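Local coordinates for protein transcriptional regulator, LysR family (PDB 4PZJ) that probably binds regulatory DNA as a LysR-type transcription factor, this chain being its N-terminal winged helix-turn-helix domain, at residues V6-T11 with P30-H35; H38-R41 with P46-A49. One frame throughout, in Å; residues are numbered along the deposited sequence.

Contact 1. Residues V6-T11 with P30-H35; sequences VETFLT and PAVSQH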
ATOM      1  N   VAL A   6      -6.089  -1.904  10.895  1.00 30.75           N
ATOM      2  CA  VAL A   6      -4.878  -2.608  10.480  1.00 30.03           C
ATOM      3  C   VAL A   6      -4.927  -4.055  10.947  1.00 28.40           C
ATOM      4  O   VAL A   6      -4.702  -4.970  10.156  1.00 24.90           O
ATOM      5  CB  VAL A   6      -3.626  -1.891  10.995  1.00 30.50           C
ATOM      6  CG1 VAL A   6      -2.391  -2.787  10.943  1.00 32.09           C
ATOM      7  CG2 VAL A   6      -3.461  -0.566  10.269  1.00 32.82           C
ATOM      8  N   GLU A   7      -5.275  -4.281  12.210  1.00 24.78           N
ATOM      9  CA  GLU A   7      -5.378  -5.626  12.769  1.00 26.71           C
ATOM     10  C   GLU A   7      -6.403  -6.466  12.020  1.00 24.28           C
ATOM     11  O   GLU A   7      -6.216  -7.642  11.790  1.00 25.93           O
ATOM     12  CB  GLU A   7      -5.796  -5.510  14.259  1.00 32.89           C
ATOM     13  CG  GLU A   7      -6.034  -6.825  14.993  1.00 40.06           C
ATOM     14  CD  GLU A   7      -6.908  -6.674  16.265  1.00 49.35           C
ATOM     15  OE1 GLU A   7      -7.588  -5.625  16.434  1.00 55.93           O
ATOM     16  OE2 GLU A   7      -6.943  -7.629  17.091  1.00 57.04           O
ATOM     17  N   THR A   8      -7.530  -5.867  11.622  1.00 22.85           N
ATOM     18  CA  THR A   8      -8.525  -6.620  10.906  1.00 21.78           C
ATOM     19  C   THR A   8      -7.987  -6.988   9.534  1.00 20.61           C
ATOM     20  O   THR A   8      -8.145  -8.139   9.107  1.00 21.85           O
ATOM     21  CB  THR A   8      -9.819  -5.808  10.768  1.00 22.89           C
ATOM     22  OG1 THR A   8     -10.395  -5.652  12.085  1.00 25.80           O
ATOM     23  CG2 THR A   8     -10.797  -6.529   9.926  1.00 24.30           C
ATOM     24  N   PHE A   9      -7.361  -6.017   8.881  1.00 22.25           N
ATOM     25  CA  PHE A   9      -6.791  -6.272   7.537  1.00 19.04           C
ATOM     26  C   PHE A   9      -5.798  -7.441   7.624  1.00 19.78           C
ATOM     27  O   PHE A   9      -5.851  -8.379   6.801  1.00 22.41           O
ATOM     28  CB  PHE A   9      -6.105  -5.076   6.940  1.00 19.16           C
ATOM     29  CG  PHE A   9      -5.204  -5.448   5.770  1.00 20.34           C
ATOM     30  CD1 PHE A   9      -5.752  -5.818   4.569  1.00 23.43           C
ATOM     31  CD2 PHE A   9      -3.826  -5.549   5.949  1.00 22.78           C
ATOM     32  CE1 PHE A   9      -4.952  -6.215   3.508  1.00 23.42           C
ATOM     33  CE2 PHE A   9      -3.003  -5.943   4.898  1.00 22.55           C
ATOM     34  CZ  PHE A   9      -3.576  -6.309   3.688  1.00 23.99           C
ATOM     35  N   LEU A  10      -4.904  -7.392   8.583  1.00 20.39           N
ATOM     36  CA  LEU A  10      -3.914  -8.471   8.670  1.00 20.89           C
ATOM     37  C   LEU A  10      -4.530  -9.850   8.952  1.00 21.49           C
ATOM     38  O   LEU A  10      -4.059 -10.898   8.459  1.00 23.18           O
ATOM     39  CB  LEU A  10      -2.848  -8.123   9.709  1.00 23.49           C
ATOM     40  CG  LEU A  10      -1.916  -6.939   9.406  1.00 24.92           C
ATOM     41  CD1 LEU A  10      -1.085  -6.503  10.572  1.00 28.10           C
ATOM     42  CD2 LEU A  10      -1.004  -7.263   8.237  1.00 26.76           C
ATOM     43  N   THR A  11      -5.578  -9.897   9.780  1.00 19.54           N
ATOM     44  CA  THR A  11      -6.259 -11.116  10.093  1.00 19.64           C
ATOM     45  C   THR A  11      -6.919 -11.690   8.816  1.00 20.65           C
ATOM     46  O   THR A  11      -6.835 -12.865   8.564  1.00 22.88           O
ATOM     47  CB  THR A  11      -7.283 -10.904  11.199  1.00 23.36           C
ATOM     48  OG1 THR A  11      -6.587 -10.327  12.302  1.00 25.72           O
ATOM     49  CG2 THR A  11      -7.918 -12.141  11.600  1.00 24.12           C
ATOM     50  N   PRO A  30     -19.965  -8.532   9.601  1.00 21.03           N
ATOM     51  CA  PRO A  30     -20.117  -7.201   9.101  1.00 22.53           C
ATOM     52  C   PRO A  30     -19.172  -6.163   9.707  1.00 23.12           C
ATOM     53  O   PRO A  30     -18.781  -5.235   9.015  1.00 23.15           O
ATOM     54  CB  PRO A  30     -21.601  -6.903   9.357  1.00 24.47           C
ATOM     55  CG  PRO A  30     -22.238  -8.205   9.397  1.00 22.80           C
ATOM     56  CD  PRO A  30     -21.221  -9.152   9.994  1.00 23.53           C
ATOM     57  N   ALA A  31     -18.765  -6.332  10.981  1.00 23.06           N
ATOM     58  CA  ALA A  31     -17.786  -5.450  11.586  1.00 25.64           C
ATOM     59  C   ALA A  31     -16.430  -5.539  10.899  1.00 22.05           C
ATOM     60  O   ALA A  31     -15.825  -4.518  10.611  1.00 23.81           O
ATOM     61  CB  ALA A  31     -17.628  -5.763  13.061  1.00 25.71           C
ATOM     62  N   VAL A  32     -15.990  -6.777  10.617  1.00 22.58           N
ATOM     63  CA  VAL A  32     -14.777  -7.032   9.880  1.00 22.33           C
ATOM     64  C   VAL A  32     -14.857  -6.322   8.514  1.00 20.27           C
ATOM     65  O   VAL A  32     -13.972  -5.578   8.109  1.00 20.20           O
ATOM     66  CB  VAL A  32     -14.561  -8.569   9.676  1.00 24.80           C
ATOM     67  CG1 VAL A  32     -13.503  -8.808   8.630  1.00 24.93           C
ATOM     68  CG2 VAL A  32     -14.189  -9.316  10.961  1.00 25.24           C
ATOM     69  N   SER A  33     -15.949  -6.546   7.802  1.00 24.07           N
ATOM     70  CA  SER A  33     -16.122  -5.950   6.484  1.00 22.22           C
ATOM     71  C   SER A  33     -16.175  -4.419   6.503  1.00 24.07           C
ATOM     72  O   SER A  33     -15.614  -3.792   5.641  1.00 23.55           O
ATOM     73  CB  SER A  33     -17.372  -6.521   5.818  1.00 23.50           C
ATOM     74  OG  SER A  33     -17.268  -7.877   5.489  1.00 22.70           O
ATOM     75  N   GLN A  34     -16.766  -3.808   7.551  1.00 22.84           N
ATOM     76  CA  GLN A  34     -16.764  -2.361   7.707  1.00 26.11           C
ATOM     77  C   GLN A  34     -15.352  -1.782   7.944  1.00 23.03           C
ATOM     78  O   GLN A  34     -15.004  -0.732   7.418  1.00 24.61           O
ATOM     79  CB  GLN A  34     -17.740  -1.962   8.838  1.00 28.59           C
ATOM     80  CG  GLN A  34     -19.206  -2.208   8.453  1.00 35.86           C
ATOM     81  CD  GLN A  34     -20.172  -2.355   9.653  1.00 46.10           C
ATOM     82  OE1 GLN A  34     -19.737  -2.371  10.813  1.00 53.99           O
ATOM     83  NE2 GLN A  34     -21.489  -2.475   9.370  1.00 48.83           N
ATOM     84  N   HIS A  35     -14.506  -2.475   8.717  1.00 21.65           N
ATOM     85  CA  HIS A  35     -13.162  -2.027   8.885  1.00 23.11           C
ATOM     86  C   HIS A  35     -12.413  -1.983   7.558  1.00 19.80           C
ATOM     87  O   HIS A  35     -11.745  -1.028   7.245  1.00 20.43           O
ATOM     88  CB  HIS A  35     -12.375  -2.944   9.797  1.00 23.92           C
ATOM     89  CG  HIS A  35     -12.822  -2.936  11.236  1.00 27.13           C
ATOM     90  ND1 HIS A  35     -12.434  -3.900  12.141  1.00 28.68           N
ATOM     91  CD2 HIS A  35     -13.619  -2.082  11.913  1.00 31.55           C
ATOM     92  CE1 HIS A  35     -12.975  -3.635  13.323  1.00 33.48           C
ATOM     93  NE2 HIS A  35     -13.700  -2.536  13.208  1.00 30.66           N
TER
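Thr8 of helix 3-11 meets His35 and Val32 of helix 29-43, and its two branches divide the work. The hydroxyl branch receives the ring N-H of His35, ND1 lying 2.7 Å from OG1. The oxygen sits at the edge of the imidazole and close to its plane, 14° out of it, so the bond helps to fix the rotation of the ring. The methyl branch turns to Val32 instead, with CG2 of Thr8 3.8 Å from CG1 of Val32. A chi1 of -67° explains the split: OG1 is placed beside the backbone N of Thr8 and CG2 anti to it, so that the methyl also comes within 3.9 Å of CB of His35. Here helix 3-11 packs on helix 29-43, which, as the second helix of the helix-turn-helix, probably serves as the recognition helix, as in other LysR-type regulators. The CA atoms of Thr8 and Val32 come within 6.3 Å, the nearest backbone approach of the two segments. Outside this first shell, OG1 of Thr8 is also hydrogen-bonded to the carbonyl oxygen of Phe4, one turn earlier, and the Phe4 ring makes an edge-to-face contact with His35. From within its own helix, the carbonyl oxygen of Ala31 sits over one face of the His35 ring, nearer its margin than its middle, at a height of 3.4 Å. Val32 rests further on Ala22 of helix 18-25 and on Ile27, in the turn of the motif.

Contact 2. Residues H38-R41 with P46-A49; sequences HLER and PLFA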
ATOM      1  N   HIS A  38     -13.832   0.705   5.188  1.00 22.31           N
ATOM      2  CA  HIS A  38     -13.325   2.026   5.486  1.00 24.10           C
ATOM      3  C   HIS A  38     -11.931   2.280   4.871  1.00 23.33           C
ATOM      4  O   HIS A  38     -11.675   3.340   4.363  1.00 24.86           O
ATOM      5  CB  HIS A  38     -13.294   2.168   7.008  1.00 27.30           C
ATOM      6  CG  HIS A  38     -13.042   3.560   7.484  1.00 38.99           C
ATOM      7  ND1 HIS A  38     -14.038   4.356   8.007  1.00 47.39           N
ATOM      8  CD2 HIS A  38     -11.907   4.297   7.529  1.00 44.85           C
ATOM      9  CE1 HIS A  38     -13.528   5.528   8.346  1.00 47.02           C
ATOM     10  NE2 HIS A  38     -12.237   5.517   8.066  1.00 47.17           N
ATOM     11  N   LEU A  39     -10.993   1.322   4.980  1.00 23.30           N
ATOM     12  CA  LEU A  39      -9.699   1.499   4.395  1.00 24.80           C
ATOM     13  C   LEU A  39      -9.805   1.631   2.874  1.00 21.99           C
ATOM     14  O   LEU A  39      -9.142   2.453   2.281  1.00 22.50           O
ATOM     15  CB  LEU A  39      -8.807   0.273   4.695  1.00 25.09           C
ATOM     16  CG  LEU A  39      -8.385   0.025   6.137  1.00 28.49           C
ATOM     17  CD1 LEU A  39      -7.724  -1.351   6.229  1.00 26.55           C
ATOM     18  CD2 LEU A  39      -7.432   1.103   6.542  1.00 29.53           C
ATOM     19  N   GLU A  40     -10.666   0.827   2.276  1.00 23.63           N
ATOM     20  CA  GLU A  40     -10.768   0.816   0.832  1.00 23.16           C
ATOM     21  C   GLU A  40     -11.396   2.120   0.345  1.00 25.02           C
ATOM     22  O   GLU A  40     -10.997   2.647  -0.684  1.00 24.92           O
ATOM     23  CB  GLU A  40     -11.559  -0.396   0.335  1.00 23.24           C
ATOM     24  CG  GLU A  40     -10.932  -1.742   0.573  1.00 25.10           C
ATOM     25  CD  GLU A  40     -11.780  -2.912   0.083  1.00 29.03           C
ATOM     26  OE1 GLU A  40     -13.038  -2.832   0.082  1.00 29.38           O
ATOM     27  OE2 GLU A  40     -11.179  -3.951  -0.323  1.00 28.65           O
ATOM     28  N   ARG A  41     -12.354   2.639   1.108  1.00 24.24           N
ATOM     29  CA  ARG A  41     -12.972   3.902   0.745  1.00 28.56           C
ATOM     30  C   ARG A  41     -11.992   5.081   0.980  1.00 28.75           C
ATOM     31  O   ARG A  41     -11.844   5.970   0.128  1.00 29.48           O
ATOM     32  CB  ARG A  41     -14.277   4.034   1.533  1.00 32.24           C
ATOM     33  CG  ARG A  41     -15.168   5.173   1.113  1.00 42.54           C
ATOM     34  CD  ARG A  41     -16.422   5.237   1.991  1.00 46.33           C
ATOM     35  NE  ARG A  41     -17.309   4.061   1.895  1.00 50.99           N
ATOM     36  CZ  ARG A  41     -17.395   3.058   2.783  1.00 54.17           C
ATOM     37  NH1 ARG A  41     -16.654   3.034   3.895  1.00 53.92           N
ATOM     38  NH2 ARG A  41     -18.259   2.068   2.567  1.00 53.93           N
ATOM     39  N   PRO A  46      -9.138  -1.279  -3.782  1.00 23.29           N
ATOM     40  CA  PRO A  46      -9.629  -2.480  -3.172  1.00 22.58           C
ATOM     41  C   PRO A  46      -8.452  -3.288  -2.603  1.00 21.07           C
ATOM     42  O   PRO A  46      -7.365  -3.276  -3.190  1.00 24.95           O
ATOM     43  CB  PRO A  46     -10.199  -3.267  -4.343  1.00 28.48           C
ATOM     44  CG  PRO A  46      -9.299  -2.913  -5.459  1.00 28.93           C
ATOM     45  CD  PRO A  46      -8.925  -1.469  -5.240  1.00 27.41           C
ATOM     46  N   LEU A  47      -8.709  -3.975  -1.509  1.00 22.25           N
ATOM     47  CA  LEU A  47      -7.677  -4.794  -0.854  1.00 20.66           C
ATOM     48  C   LEU A  47      -7.927  -6.278  -1.073  1.00 21.65           C
ATOM     49  O   LEU A  47      -7.011  -7.100  -0.973  1.00 20.64           O
ATOM     50  CB  LEU A  47      -7.675  -4.449   0.641  1.00 20.67           C
ATOM     51  CG  LEU A  47      -7.213  -3.043   0.936  1.00 21.03           C
ATOM     52  CD1 LEU A  47      -7.460  -2.755   2.422  1.00 21.72           C
ATOM     53  CD2 LEU A  47      -5.779  -2.691   0.558  1.00 22.66           C
ATOM     54  N   PHE A  48      -9.166  -6.646  -1.281  1.00 21.26           N
ATOM     55  CA  PHE A  48      -9.584  -8.020  -1.544  1.00 22.06           C
ATOM     56  C   PHE A  48     -10.593  -8.051  -2.658  1.00 23.91           C
ATOM     57  O   PHE A  48     -11.220  -7.037  -2.947  1.00 23.08           O
ATOM     58  CB  PHE A  48     -10.234  -8.641  -0.316  1.00 23.42           C
ATOM     59  CG  PHE A  48      -9.315  -8.713   0.874  1.00 20.45           C
ATOM     60  CD1 PHE A  48      -8.389  -9.712   0.986  1.00 23.92           C
ATOM     61  CD2 PHE A  48      -9.380  -7.742   1.862  1.00 23.20           C
ATOM     62  CE1 PHE A  48      -7.544  -9.752   2.062  1.00 23.95           C
ATOM     63  CE2 PHE A  48      -8.557  -7.792   2.966  1.00 25.21           C
ATOM     64  CZ  PHE A  48      -7.609  -8.790   3.054  1.00 23.14           C
ATOM     65  N   ALA A  49     -10.741  -9.231  -3.265  1.00 25.43           N
ATOM     66  CA  ALA A  49     -11.743  -9.448  -4.301  1.00 26.66           C
ATOM     67  C   ALA A  49     -12.055 -10.921  -4.429  1.00 25.45           C
ATOM     68  O   ALA A  49     -11.217 -11.758  -4.114  1.00 25.79           O
ATOM     69  CB  ALA A  49     -11.270  -8.910  -5.648  1.00 27.53           C
TER
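In the winged helix-turn-helix, the probable recognition helix 29-43 is tied to the approach to the wing where Glu40 holds the backbone at Leu47, just ahead of strand 48-51. A single carboxylate oxygen does the gripping. OE2 of Glu40 accepts the amide of Leu47 at 2.7 Å, in a nearly straight bond with an N-H...O angle of 176°. The amide comes to the anti side of that oxygen, 25° out of the carboxylate plane. The next amide leans on the same atom, but weakly, N of Phe48 being 3.5 Å from OE2 of Glu40. Beyond CG the glutamate chain is extended (chi2 179°), which carries the acid group across to the loop while its aliphatic part runs over the leucine: CG of Glu40 lies 4.0 Å from CG of Leu47. Shortening Glu40 to an alanine removes the carboxylate, and the Leu47 amide would probably lose its acceptor, leaving the start of the strand less firmly tied to the helix. Apolar packing continues on the inner side, where CD1 of Leu47 touches CB of Leu39 at 4.0 Å, the two side chains crossing at about a right angle. In the winged fold the two antiparallel strands 48-51 and 54-57 form the wing, and the backbone of Leu47 pairs with Thr58 at its base, where the Thr58 hydroxyl is also hydrogen-bonded to the carbonyl oxygen of Pro46. Leu47 further touches Leu63 of the second subunit, while Phe48 lies against Leu55 and Leu57 of the partner strand.

Overall arrangement
A small DNA-binding domain shows how one helix can serve two contacts: both draw on helix 29-43, contact 1 near its start and contact 2 near its end, with centres 10 Å apart. They follow one another along the chain, the first joining the helix to helix 3-11, the second to the wing. Phe9 bridges them. Its CE1 lies 3.7 Å from CZ of Phe48, its CD1 is 4.1 Å from CD1 of Leu47, and its CB is equally far from CD1 of Leu39. Phe9, Leu39, Leu47 and Phe48 form a continuous apolar cluster between the two contacts, which Leu64 of helix 59-68 also enters against Phe9.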